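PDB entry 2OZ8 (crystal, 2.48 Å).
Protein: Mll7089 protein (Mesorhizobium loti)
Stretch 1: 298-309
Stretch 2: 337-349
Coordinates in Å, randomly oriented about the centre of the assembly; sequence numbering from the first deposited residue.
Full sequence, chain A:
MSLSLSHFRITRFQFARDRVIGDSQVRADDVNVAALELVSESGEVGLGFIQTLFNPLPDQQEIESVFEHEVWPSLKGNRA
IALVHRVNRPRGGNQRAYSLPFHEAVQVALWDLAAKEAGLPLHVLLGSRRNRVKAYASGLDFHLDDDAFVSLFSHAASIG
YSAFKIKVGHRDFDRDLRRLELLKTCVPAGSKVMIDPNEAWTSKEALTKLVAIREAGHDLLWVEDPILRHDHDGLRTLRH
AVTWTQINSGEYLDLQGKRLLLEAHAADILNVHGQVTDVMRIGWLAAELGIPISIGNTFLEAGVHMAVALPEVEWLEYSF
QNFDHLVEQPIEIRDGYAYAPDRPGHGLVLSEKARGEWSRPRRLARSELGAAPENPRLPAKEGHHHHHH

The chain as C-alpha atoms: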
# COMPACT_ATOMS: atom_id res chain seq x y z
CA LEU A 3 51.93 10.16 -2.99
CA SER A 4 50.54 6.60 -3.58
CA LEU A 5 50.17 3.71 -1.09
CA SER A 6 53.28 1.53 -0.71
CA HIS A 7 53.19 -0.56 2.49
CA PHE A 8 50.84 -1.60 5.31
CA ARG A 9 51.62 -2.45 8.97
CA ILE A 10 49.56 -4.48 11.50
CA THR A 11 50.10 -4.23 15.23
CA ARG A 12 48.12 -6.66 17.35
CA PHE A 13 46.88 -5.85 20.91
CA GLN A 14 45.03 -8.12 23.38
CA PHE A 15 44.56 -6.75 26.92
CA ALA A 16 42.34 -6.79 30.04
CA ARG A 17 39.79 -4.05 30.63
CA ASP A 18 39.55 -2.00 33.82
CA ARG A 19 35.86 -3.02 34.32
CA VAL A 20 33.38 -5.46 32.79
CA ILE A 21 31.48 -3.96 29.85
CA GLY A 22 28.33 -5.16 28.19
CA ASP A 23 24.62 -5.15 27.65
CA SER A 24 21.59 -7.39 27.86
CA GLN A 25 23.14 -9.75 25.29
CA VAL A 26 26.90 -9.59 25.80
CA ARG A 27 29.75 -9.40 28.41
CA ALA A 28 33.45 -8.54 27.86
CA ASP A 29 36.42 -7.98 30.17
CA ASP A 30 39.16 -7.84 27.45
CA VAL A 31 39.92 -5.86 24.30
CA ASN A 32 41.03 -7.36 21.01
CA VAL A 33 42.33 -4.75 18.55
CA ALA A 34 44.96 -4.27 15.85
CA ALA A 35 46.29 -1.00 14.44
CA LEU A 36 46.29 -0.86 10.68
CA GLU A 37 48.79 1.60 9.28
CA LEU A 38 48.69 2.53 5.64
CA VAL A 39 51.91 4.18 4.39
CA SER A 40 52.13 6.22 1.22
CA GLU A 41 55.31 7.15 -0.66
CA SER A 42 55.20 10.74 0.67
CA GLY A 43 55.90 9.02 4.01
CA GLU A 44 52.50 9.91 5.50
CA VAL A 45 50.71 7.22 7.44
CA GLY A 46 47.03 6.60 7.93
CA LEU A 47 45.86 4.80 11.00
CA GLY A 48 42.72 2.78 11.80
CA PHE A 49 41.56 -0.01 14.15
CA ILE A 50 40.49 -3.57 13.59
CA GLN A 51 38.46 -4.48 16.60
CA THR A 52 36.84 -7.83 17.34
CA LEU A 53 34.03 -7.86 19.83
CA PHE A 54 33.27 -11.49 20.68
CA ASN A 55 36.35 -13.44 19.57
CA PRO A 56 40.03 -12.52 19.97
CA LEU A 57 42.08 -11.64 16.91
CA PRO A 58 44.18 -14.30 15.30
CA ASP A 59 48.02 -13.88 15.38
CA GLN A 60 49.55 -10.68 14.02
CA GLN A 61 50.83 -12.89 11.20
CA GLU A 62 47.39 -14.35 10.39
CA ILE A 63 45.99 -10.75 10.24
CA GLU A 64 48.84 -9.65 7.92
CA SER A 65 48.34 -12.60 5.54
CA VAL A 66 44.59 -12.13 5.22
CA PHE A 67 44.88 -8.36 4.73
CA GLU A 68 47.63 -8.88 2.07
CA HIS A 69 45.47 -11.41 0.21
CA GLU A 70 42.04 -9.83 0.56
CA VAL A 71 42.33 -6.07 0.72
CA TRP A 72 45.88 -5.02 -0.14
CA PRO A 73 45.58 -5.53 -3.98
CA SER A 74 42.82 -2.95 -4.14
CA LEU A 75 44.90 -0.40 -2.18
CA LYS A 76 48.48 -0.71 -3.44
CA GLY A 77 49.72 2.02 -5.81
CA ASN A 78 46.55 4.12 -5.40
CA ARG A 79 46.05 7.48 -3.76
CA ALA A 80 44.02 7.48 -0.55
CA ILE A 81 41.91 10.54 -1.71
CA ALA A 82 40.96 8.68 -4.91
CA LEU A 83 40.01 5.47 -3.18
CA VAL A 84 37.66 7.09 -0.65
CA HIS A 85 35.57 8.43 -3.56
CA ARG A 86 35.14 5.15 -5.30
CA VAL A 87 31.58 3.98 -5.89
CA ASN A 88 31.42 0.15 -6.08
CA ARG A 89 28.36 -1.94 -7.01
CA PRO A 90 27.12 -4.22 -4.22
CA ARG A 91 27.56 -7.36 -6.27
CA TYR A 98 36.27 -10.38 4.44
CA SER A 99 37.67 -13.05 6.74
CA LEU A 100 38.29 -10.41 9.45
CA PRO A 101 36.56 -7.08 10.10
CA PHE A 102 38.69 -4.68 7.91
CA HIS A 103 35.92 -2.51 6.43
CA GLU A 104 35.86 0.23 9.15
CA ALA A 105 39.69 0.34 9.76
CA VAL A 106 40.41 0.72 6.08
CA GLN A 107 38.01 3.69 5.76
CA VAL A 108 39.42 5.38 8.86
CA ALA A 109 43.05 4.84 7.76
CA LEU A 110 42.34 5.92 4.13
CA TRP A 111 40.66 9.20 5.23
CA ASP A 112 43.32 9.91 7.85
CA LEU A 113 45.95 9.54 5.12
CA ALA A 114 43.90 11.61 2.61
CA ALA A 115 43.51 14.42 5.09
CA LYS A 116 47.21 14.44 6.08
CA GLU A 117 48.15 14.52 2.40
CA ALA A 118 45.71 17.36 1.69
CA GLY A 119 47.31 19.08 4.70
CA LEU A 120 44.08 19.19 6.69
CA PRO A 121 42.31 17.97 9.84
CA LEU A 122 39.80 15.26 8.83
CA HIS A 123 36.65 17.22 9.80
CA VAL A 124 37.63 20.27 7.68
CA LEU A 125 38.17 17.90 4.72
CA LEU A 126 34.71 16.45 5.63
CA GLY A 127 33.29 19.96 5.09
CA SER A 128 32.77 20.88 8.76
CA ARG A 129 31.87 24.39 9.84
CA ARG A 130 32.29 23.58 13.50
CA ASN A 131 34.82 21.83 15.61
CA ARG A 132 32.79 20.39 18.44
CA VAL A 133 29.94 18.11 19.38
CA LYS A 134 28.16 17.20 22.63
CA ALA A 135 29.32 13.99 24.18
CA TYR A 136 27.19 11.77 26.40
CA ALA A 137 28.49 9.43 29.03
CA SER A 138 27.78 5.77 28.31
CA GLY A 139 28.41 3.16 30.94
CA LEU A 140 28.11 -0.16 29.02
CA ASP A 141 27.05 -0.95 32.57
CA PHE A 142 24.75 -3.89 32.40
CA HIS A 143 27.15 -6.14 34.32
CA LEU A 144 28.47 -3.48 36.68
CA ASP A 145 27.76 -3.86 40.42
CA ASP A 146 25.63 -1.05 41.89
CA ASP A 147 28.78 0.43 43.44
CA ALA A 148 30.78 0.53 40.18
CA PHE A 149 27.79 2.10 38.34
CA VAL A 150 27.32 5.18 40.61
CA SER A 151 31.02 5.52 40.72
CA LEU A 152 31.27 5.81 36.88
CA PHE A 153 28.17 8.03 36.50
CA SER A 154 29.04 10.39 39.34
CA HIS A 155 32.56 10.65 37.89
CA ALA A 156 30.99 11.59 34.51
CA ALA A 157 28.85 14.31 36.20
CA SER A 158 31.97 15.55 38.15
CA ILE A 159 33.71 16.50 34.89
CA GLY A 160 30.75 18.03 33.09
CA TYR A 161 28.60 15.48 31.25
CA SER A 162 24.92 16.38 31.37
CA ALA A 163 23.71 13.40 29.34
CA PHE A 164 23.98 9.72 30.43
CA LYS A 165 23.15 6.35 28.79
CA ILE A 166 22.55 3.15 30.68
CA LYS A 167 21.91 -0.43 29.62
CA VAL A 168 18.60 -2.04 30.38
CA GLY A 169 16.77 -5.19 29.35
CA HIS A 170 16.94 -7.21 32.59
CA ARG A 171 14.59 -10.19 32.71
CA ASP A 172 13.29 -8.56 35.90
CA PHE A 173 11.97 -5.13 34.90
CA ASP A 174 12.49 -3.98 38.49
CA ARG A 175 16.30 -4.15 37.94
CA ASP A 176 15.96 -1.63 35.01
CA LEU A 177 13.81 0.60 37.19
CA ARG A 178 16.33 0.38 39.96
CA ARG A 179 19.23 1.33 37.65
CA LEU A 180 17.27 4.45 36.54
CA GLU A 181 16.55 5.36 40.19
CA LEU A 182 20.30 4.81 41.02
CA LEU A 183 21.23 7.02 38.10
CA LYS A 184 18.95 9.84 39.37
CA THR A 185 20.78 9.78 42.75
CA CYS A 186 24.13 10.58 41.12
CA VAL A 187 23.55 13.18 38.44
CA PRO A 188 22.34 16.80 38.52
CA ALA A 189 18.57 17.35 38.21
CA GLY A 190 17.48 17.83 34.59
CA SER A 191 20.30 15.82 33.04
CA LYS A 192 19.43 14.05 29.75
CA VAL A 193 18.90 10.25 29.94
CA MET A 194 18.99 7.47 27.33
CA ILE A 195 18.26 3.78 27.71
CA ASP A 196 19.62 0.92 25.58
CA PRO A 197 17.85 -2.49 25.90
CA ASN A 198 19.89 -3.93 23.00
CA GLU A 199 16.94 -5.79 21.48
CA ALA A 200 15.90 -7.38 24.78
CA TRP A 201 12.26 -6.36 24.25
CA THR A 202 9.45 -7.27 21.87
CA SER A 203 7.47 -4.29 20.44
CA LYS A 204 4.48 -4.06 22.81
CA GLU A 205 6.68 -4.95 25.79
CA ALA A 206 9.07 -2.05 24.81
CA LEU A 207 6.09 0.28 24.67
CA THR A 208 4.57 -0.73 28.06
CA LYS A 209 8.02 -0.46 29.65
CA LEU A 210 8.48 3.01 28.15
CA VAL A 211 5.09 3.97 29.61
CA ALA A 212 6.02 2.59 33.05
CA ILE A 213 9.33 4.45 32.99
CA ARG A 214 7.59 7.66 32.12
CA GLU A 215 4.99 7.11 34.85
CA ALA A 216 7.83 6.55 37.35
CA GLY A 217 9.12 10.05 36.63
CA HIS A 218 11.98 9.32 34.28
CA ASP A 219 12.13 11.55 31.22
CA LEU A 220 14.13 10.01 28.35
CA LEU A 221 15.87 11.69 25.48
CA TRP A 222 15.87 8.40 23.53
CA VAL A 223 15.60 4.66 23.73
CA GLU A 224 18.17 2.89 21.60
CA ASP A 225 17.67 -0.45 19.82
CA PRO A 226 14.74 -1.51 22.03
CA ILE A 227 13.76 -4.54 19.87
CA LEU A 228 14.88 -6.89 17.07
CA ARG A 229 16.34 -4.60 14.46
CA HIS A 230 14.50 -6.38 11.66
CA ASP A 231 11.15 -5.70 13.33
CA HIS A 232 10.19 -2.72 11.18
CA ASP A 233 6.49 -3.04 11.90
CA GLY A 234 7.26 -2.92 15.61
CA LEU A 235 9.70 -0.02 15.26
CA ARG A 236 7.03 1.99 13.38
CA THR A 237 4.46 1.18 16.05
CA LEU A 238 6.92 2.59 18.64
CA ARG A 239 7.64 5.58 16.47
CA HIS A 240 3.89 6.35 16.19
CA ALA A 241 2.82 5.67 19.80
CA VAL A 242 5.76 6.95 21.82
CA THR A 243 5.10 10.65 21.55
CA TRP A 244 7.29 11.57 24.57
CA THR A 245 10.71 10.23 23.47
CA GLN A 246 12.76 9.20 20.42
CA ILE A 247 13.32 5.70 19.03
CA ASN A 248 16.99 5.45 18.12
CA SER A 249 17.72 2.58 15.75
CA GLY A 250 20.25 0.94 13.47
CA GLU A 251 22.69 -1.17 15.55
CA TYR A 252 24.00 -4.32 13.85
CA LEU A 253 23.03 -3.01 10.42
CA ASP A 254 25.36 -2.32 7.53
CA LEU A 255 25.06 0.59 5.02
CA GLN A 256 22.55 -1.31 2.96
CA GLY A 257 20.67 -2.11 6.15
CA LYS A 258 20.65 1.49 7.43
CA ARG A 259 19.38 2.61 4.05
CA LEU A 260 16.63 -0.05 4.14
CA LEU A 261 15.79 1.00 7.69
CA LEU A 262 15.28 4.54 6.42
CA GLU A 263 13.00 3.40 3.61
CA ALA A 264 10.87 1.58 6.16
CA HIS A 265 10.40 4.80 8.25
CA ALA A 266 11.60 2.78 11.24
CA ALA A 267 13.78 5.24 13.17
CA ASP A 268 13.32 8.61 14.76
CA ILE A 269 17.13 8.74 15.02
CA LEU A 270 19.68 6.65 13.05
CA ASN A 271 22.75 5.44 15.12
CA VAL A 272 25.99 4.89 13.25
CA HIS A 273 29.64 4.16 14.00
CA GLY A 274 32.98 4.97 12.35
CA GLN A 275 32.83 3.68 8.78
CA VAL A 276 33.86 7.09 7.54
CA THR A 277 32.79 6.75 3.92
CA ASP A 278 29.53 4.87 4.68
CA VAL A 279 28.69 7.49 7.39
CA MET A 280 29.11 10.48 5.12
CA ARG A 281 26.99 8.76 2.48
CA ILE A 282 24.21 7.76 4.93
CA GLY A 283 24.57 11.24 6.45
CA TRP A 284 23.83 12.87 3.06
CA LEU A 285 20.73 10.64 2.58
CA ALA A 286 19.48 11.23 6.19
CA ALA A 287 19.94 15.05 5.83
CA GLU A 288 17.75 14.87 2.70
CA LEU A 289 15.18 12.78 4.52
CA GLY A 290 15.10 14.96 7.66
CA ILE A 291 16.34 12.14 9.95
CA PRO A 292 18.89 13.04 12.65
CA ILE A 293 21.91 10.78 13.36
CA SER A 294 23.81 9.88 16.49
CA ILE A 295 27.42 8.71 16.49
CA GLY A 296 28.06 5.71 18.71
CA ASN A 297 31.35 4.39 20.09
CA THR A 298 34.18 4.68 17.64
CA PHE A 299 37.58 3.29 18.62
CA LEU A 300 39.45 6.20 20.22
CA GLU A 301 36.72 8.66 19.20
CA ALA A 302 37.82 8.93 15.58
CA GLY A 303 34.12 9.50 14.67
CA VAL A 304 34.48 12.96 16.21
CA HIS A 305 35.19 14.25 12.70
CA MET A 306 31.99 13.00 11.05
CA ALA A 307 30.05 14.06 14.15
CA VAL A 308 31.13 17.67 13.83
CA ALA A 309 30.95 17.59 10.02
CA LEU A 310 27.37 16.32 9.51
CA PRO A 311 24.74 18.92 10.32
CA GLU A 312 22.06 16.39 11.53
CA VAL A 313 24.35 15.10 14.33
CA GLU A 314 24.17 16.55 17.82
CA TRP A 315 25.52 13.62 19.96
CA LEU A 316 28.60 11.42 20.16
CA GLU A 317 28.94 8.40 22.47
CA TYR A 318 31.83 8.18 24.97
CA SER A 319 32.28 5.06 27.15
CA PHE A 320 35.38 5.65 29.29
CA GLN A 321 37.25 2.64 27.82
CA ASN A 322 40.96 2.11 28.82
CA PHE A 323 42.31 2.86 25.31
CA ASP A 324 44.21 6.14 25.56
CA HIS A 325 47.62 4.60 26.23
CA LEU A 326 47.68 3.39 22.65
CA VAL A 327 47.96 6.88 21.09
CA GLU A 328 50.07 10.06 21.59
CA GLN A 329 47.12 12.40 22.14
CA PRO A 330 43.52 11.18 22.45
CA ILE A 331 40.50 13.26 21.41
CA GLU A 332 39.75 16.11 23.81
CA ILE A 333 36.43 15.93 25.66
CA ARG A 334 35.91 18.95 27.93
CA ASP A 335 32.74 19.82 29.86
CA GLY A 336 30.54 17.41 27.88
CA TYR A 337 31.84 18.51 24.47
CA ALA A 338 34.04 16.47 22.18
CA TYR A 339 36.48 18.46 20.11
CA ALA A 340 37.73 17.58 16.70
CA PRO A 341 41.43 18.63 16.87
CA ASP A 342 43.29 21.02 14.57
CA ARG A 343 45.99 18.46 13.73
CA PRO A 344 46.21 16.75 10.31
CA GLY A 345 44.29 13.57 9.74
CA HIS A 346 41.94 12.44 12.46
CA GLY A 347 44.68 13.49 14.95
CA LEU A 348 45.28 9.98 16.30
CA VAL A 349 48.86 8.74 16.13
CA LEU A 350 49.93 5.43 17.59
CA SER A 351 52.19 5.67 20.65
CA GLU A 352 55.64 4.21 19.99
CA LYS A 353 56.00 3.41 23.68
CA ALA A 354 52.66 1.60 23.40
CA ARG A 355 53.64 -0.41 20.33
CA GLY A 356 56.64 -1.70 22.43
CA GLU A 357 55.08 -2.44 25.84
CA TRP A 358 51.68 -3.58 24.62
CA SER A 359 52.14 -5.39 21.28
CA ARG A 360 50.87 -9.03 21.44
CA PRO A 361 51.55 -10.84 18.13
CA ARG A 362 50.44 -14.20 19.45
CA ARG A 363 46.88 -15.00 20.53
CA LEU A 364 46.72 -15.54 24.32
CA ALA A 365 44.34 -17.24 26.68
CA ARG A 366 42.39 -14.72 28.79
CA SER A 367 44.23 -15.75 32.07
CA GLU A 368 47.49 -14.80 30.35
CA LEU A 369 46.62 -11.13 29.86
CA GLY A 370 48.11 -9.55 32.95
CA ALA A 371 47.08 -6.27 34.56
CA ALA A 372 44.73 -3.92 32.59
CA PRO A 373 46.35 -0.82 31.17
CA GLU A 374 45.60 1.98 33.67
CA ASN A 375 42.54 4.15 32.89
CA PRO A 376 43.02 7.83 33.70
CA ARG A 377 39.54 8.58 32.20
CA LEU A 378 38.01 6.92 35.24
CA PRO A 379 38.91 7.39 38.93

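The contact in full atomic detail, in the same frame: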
# COMPACT_ATOMS: atom_id res chain seq x y z
N THR A 298 33.15 4.97 18.62
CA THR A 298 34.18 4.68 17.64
C THR A 298 35.48 4.47 18.41
O THR A 298 35.71 5.09 19.44
CB THR A 298 34.24 5.74 16.51
OG1 THR A 298 34.50 7.07 17.02
CG2 THR A 298 32.89 5.75 15.75
N PHE A 299 36.30 3.53 17.96
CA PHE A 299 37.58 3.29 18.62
C PHE A 299 38.40 4.56 18.69
O PHE A 299 38.72 5.14 17.68
CB PHE A 299 38.38 2.14 17.98
CG PHE A 299 39.35 1.52 18.93
CD1 PHE A 299 39.00 0.39 19.65
CD2 PHE A 299 40.59 2.11 19.17
CE1 PHE A 299 39.88 -0.17 20.57
CE2 PHE A 299 41.49 1.55 20.07
CZ PHE A 299 41.14 0.42 20.78
N LEU A 300 38.70 4.99 19.92
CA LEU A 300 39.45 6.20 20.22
C LEU A 300 38.84 7.49 19.71
O LEU A 300 39.53 8.48 19.57
CB LEU A 300 40.95 6.07 19.81
CG LEU A 300 41.77 5.30 20.85
CD1 LEU A 300 43.21 5.11 20.39
CD2 LEU A 300 41.72 5.98 22.20
N GLU A 301 37.53 7.47 19.48
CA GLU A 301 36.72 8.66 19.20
C GLU A 301 37.08 9.31 17.87
O GLU A 301 36.83 10.49 17.66
CB GLU A 301 36.76 9.66 20.38
CG GLU A 301 35.99 9.24 21.63
CD GLU A 301 36.53 7.96 22.25
OE1 GLU A 301 37.74 7.94 22.62
OE2 GLU A 301 35.77 6.95 22.32
N ALA A 302 37.64 8.53 16.96
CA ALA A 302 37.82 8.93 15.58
C ALA A 302 36.55 9.57 14.94
O ALA A 302 36.65 10.54 14.15
CB ALA A 302 38.29 7.71 14.76
N GLY A 303 35.36 9.03 15.27
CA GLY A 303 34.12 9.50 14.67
C GLY A 303 33.84 10.93 15.04
O GLY A 303 32.86 11.50 14.59
N VAL A 304 34.68 11.54 15.89
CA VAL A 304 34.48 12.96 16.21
C VAL A 304 34.38 13.86 14.95
O VAL A 304 33.64 14.85 14.90
CB VAL A 304 35.54 13.49 17.27
CG1 VAL A 304 36.99 13.58 16.68
CG2 VAL A 304 35.08 14.82 17.87
N HIS A 305 35.07 13.45 13.90
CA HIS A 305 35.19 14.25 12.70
C HIS A 305 33.94 14.24 11.85
O HIS A 305 33.58 15.28 11.30
CB HIS A 305 36.40 13.80 11.93
CG HIS A 305 37.67 14.07 12.66
ND1 HIS A 305 38.33 15.28 12.60
CD2 HIS A 305 38.41 13.28 13.49
CE1 HIS A 305 39.40 15.22 13.36
NE2 HIS A 305 39.48 14.02 13.90
N MET A 306 33.30 13.08 11.72
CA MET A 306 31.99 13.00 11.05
C MET A 306 30.94 13.63 11.95
O MET A 306 30.02 14.23 11.47
CB MET A 306 31.62 11.54 10.69
CG MET A 306 32.72 10.81 9.87
SD MET A 306 34.09 9.98 10.76
CE MET A 306 33.01 8.66 11.31
N ALA A 307 31.09 13.51 13.26
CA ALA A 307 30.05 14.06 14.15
C ALA A 307 29.98 15.55 13.98
O ALA A 307 28.89 16.08 13.86
CB ALA A 307 30.28 13.69 15.63
N VAL A 308 31.13 16.22 13.98
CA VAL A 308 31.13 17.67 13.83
C VAL A 308 30.87 18.03 12.39
O VAL A 308 30.42 19.14 12.16
CB VAL A 308 32.45 18.44 14.36
CG1 VAL A 308 32.94 17.95 15.71
CG2 VAL A 308 33.58 18.40 13.36
N ALA A 309 31.13 17.16 11.41
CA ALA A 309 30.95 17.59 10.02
C ALA A 309 29.52 17.44 9.47
O ALA A 309 29.11 18.18 8.57
CB ALA A 309 31.99 16.97 9.08
N TYR A 337 31.67 18.33 25.92
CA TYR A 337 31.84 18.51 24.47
C TYR A 337 33.07 17.79 23.96
O TYR A 337 34.15 17.87 24.58
CB TYR A 337 31.97 19.97 24.11
CG TYR A 337 30.68 20.75 24.10
CD1 TYR A 337 29.87 20.76 22.97
CD2 TYR A 337 30.30 21.54 25.20
CE1 TYR A 337 28.70 21.48 22.94
CE2 TYR A 337 29.13 22.28 25.18
CZ TYR A 337 28.35 22.24 24.04
OH TYR A 337 27.19 22.97 23.99
N ALA A 338 32.93 17.11 22.83
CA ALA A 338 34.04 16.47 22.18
C ALA A 338 34.54 17.42 21.11
O ALA A 338 33.75 18.07 20.40
CB ALA A 338 33.66 15.10 21.58
N TYR A 339 35.86 17.52 21.01
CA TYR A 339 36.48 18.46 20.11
C TYR A 339 37.26 17.76 19.05
O TYR A 339 38.16 16.96 19.34
CB TYR A 339 37.41 19.36 20.90
CG TYR A 339 36.68 20.36 21.75
CD1 TYR A 339 36.35 21.62 21.25
CD2 TYR A 339 36.29 20.05 23.06
CE1 TYR A 339 35.65 22.53 22.00
CE2 TYR A 339 35.62 20.97 23.82
CZ TYR A 339 35.33 22.22 23.31
OH TYR A 339 34.66 23.14 24.06
N ALA A 340 36.93 18.06 17.81
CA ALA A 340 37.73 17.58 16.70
C ALA A 340 38.96 18.48 16.62
O ALA A 340 38.83 19.70 16.42
CB ALA A 340 36.95 17.63 15.42
N PRO A 341 40.17 17.89 16.77
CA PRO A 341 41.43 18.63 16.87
C PRO A 341 41.87 19.29 15.58
O PRO A 341 41.43 18.89 14.49
CB PRO A 341 42.45 17.55 17.25
CG PRO A 341 41.85 16.29 16.84
CD PRO A 341 40.37 16.43 16.83
N ASP A 342 42.76 20.27 15.71
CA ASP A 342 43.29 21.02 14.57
C ASP A 342 44.59 20.44 14.01
O ASP A 342 45.35 21.13 13.36
CB ASP A 342 43.44 22.51 14.91
CG ASP A 342 43.83 23.37 13.70
OD1 ASP A 342 43.33 23.10 12.59
OD2 ASP A 342 44.66 24.30 13.86
N ARG A 343 44.84 19.17 14.26
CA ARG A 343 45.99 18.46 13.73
C ARG A 343 45.61 17.84 12.38
O ARG A 343 44.43 17.76 12.06
CB ARG A 343 46.40 17.36 14.71
CG ARG A 343 46.94 17.85 16.09
CD ARG A 343 47.09 16.65 17.06
NE ARG A 343 46.10 16.85 18.10
CZ ARG A 343 45.35 15.92 18.66
NH1 ARG A 343 45.43 14.64 18.32
NH2 ARG A 343 44.51 16.31 19.59
N PRO A 344 46.60 17.43 11.55
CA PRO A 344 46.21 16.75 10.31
C PRO A 344 45.72 15.34 10.53
O PRO A 344 46.04 14.72 11.54
CB PRO A 344 47.52 16.72 9.49
CG PRO A 344 48.62 16.81 10.50
CD PRO A 344 48.07 17.67 11.61
N GLY A 345 44.94 14.84 9.56
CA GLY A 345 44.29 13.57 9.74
C GLY A 345 43.19 13.65 10.79
O GLY A 345 42.58 14.73 11.04
N HIS A 346 42.90 12.50 11.38
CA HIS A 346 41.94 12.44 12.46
C HIS A 346 42.59 12.81 13.81
O HIS A 346 41.92 12.86 14.82
CB HIS A 346 41.17 11.10 12.51
CG HIS A 346 42.02 9.87 12.47
ND1 HIS A 346 43.17 9.70 13.22
CD2 HIS A 346 41.86 8.71 11.77
CE1 HIS A 346 43.67 8.50 12.99
NE2 HIS A 346 42.90 7.88 12.10
N GLY A 347 43.91 13.05 13.79
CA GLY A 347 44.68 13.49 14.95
C GLY A 347 45.13 12.35 15.83
O GLY A 347 45.68 12.58 16.89
N LEU A 348 44.85 11.09 15.46
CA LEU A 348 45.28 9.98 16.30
C LEU A 348 46.54 9.40 15.71
O LEU A 348 46.59 9.05 14.52
CB LEU A 348 44.18 8.93 16.54
CG LEU A 348 42.86 9.42 17.19
CD1 LEU A 348 41.75 8.39 17.01
CD2 LEU A 348 42.99 9.89 18.71
N VAL A 349 47.58 9.34 16.54
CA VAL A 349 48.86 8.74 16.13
C VAL A 349 49.27 7.73 17.17
O VAL A 349 49.29 8.04 18.33
CB VAL A 349 50.01 9.80 15.96
CG1 VAL A 349 51.31 9.08 15.57
CG2 VAL A 349 49.65 10.87 14.93

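The contact opens in the loop before the helix. Thr 298 does not reach the second stretch, but its hydroxyl serves the first: Gly 303 N donates to Thr 298 OG1 at 2.8 Å. That bond leaves no room for a side chain at Gly 303, because a beta carbon there would clash with the same OG1. Leu 300 directs its CA-to-CB bond toward the second stretch, and its CB lies 3.7 Å from Leu 348 CD1. The same methyl also approaches Ala 302, whose CB is 4.2 Å from Leu 348 CD1, so one methyl of Leu 348 packs against both residues.

At the start of the helix, Val 304 points toward the strand end. Its CG2 sits 4.0 Å from Ala 338 CB and 4.2 Å from Ala 340 CB, the small alanines letting the branched valine come close to the backbone.

His 305 supplies the one hydrogen bond across the contact: NE2 donates to His 346 O at 2.9 Å, with the acceptor at the ring edge, near its plane. Its ND1 is satisfied elsewhere in the structure, so both ring nitrogens are used. His 346 accepts from its own stretch, Leu 348 N lying 3.1 Å from His 346 ND1. One turn on, Val 308 CG2 meets Ala 340 CB at 4.0 Å.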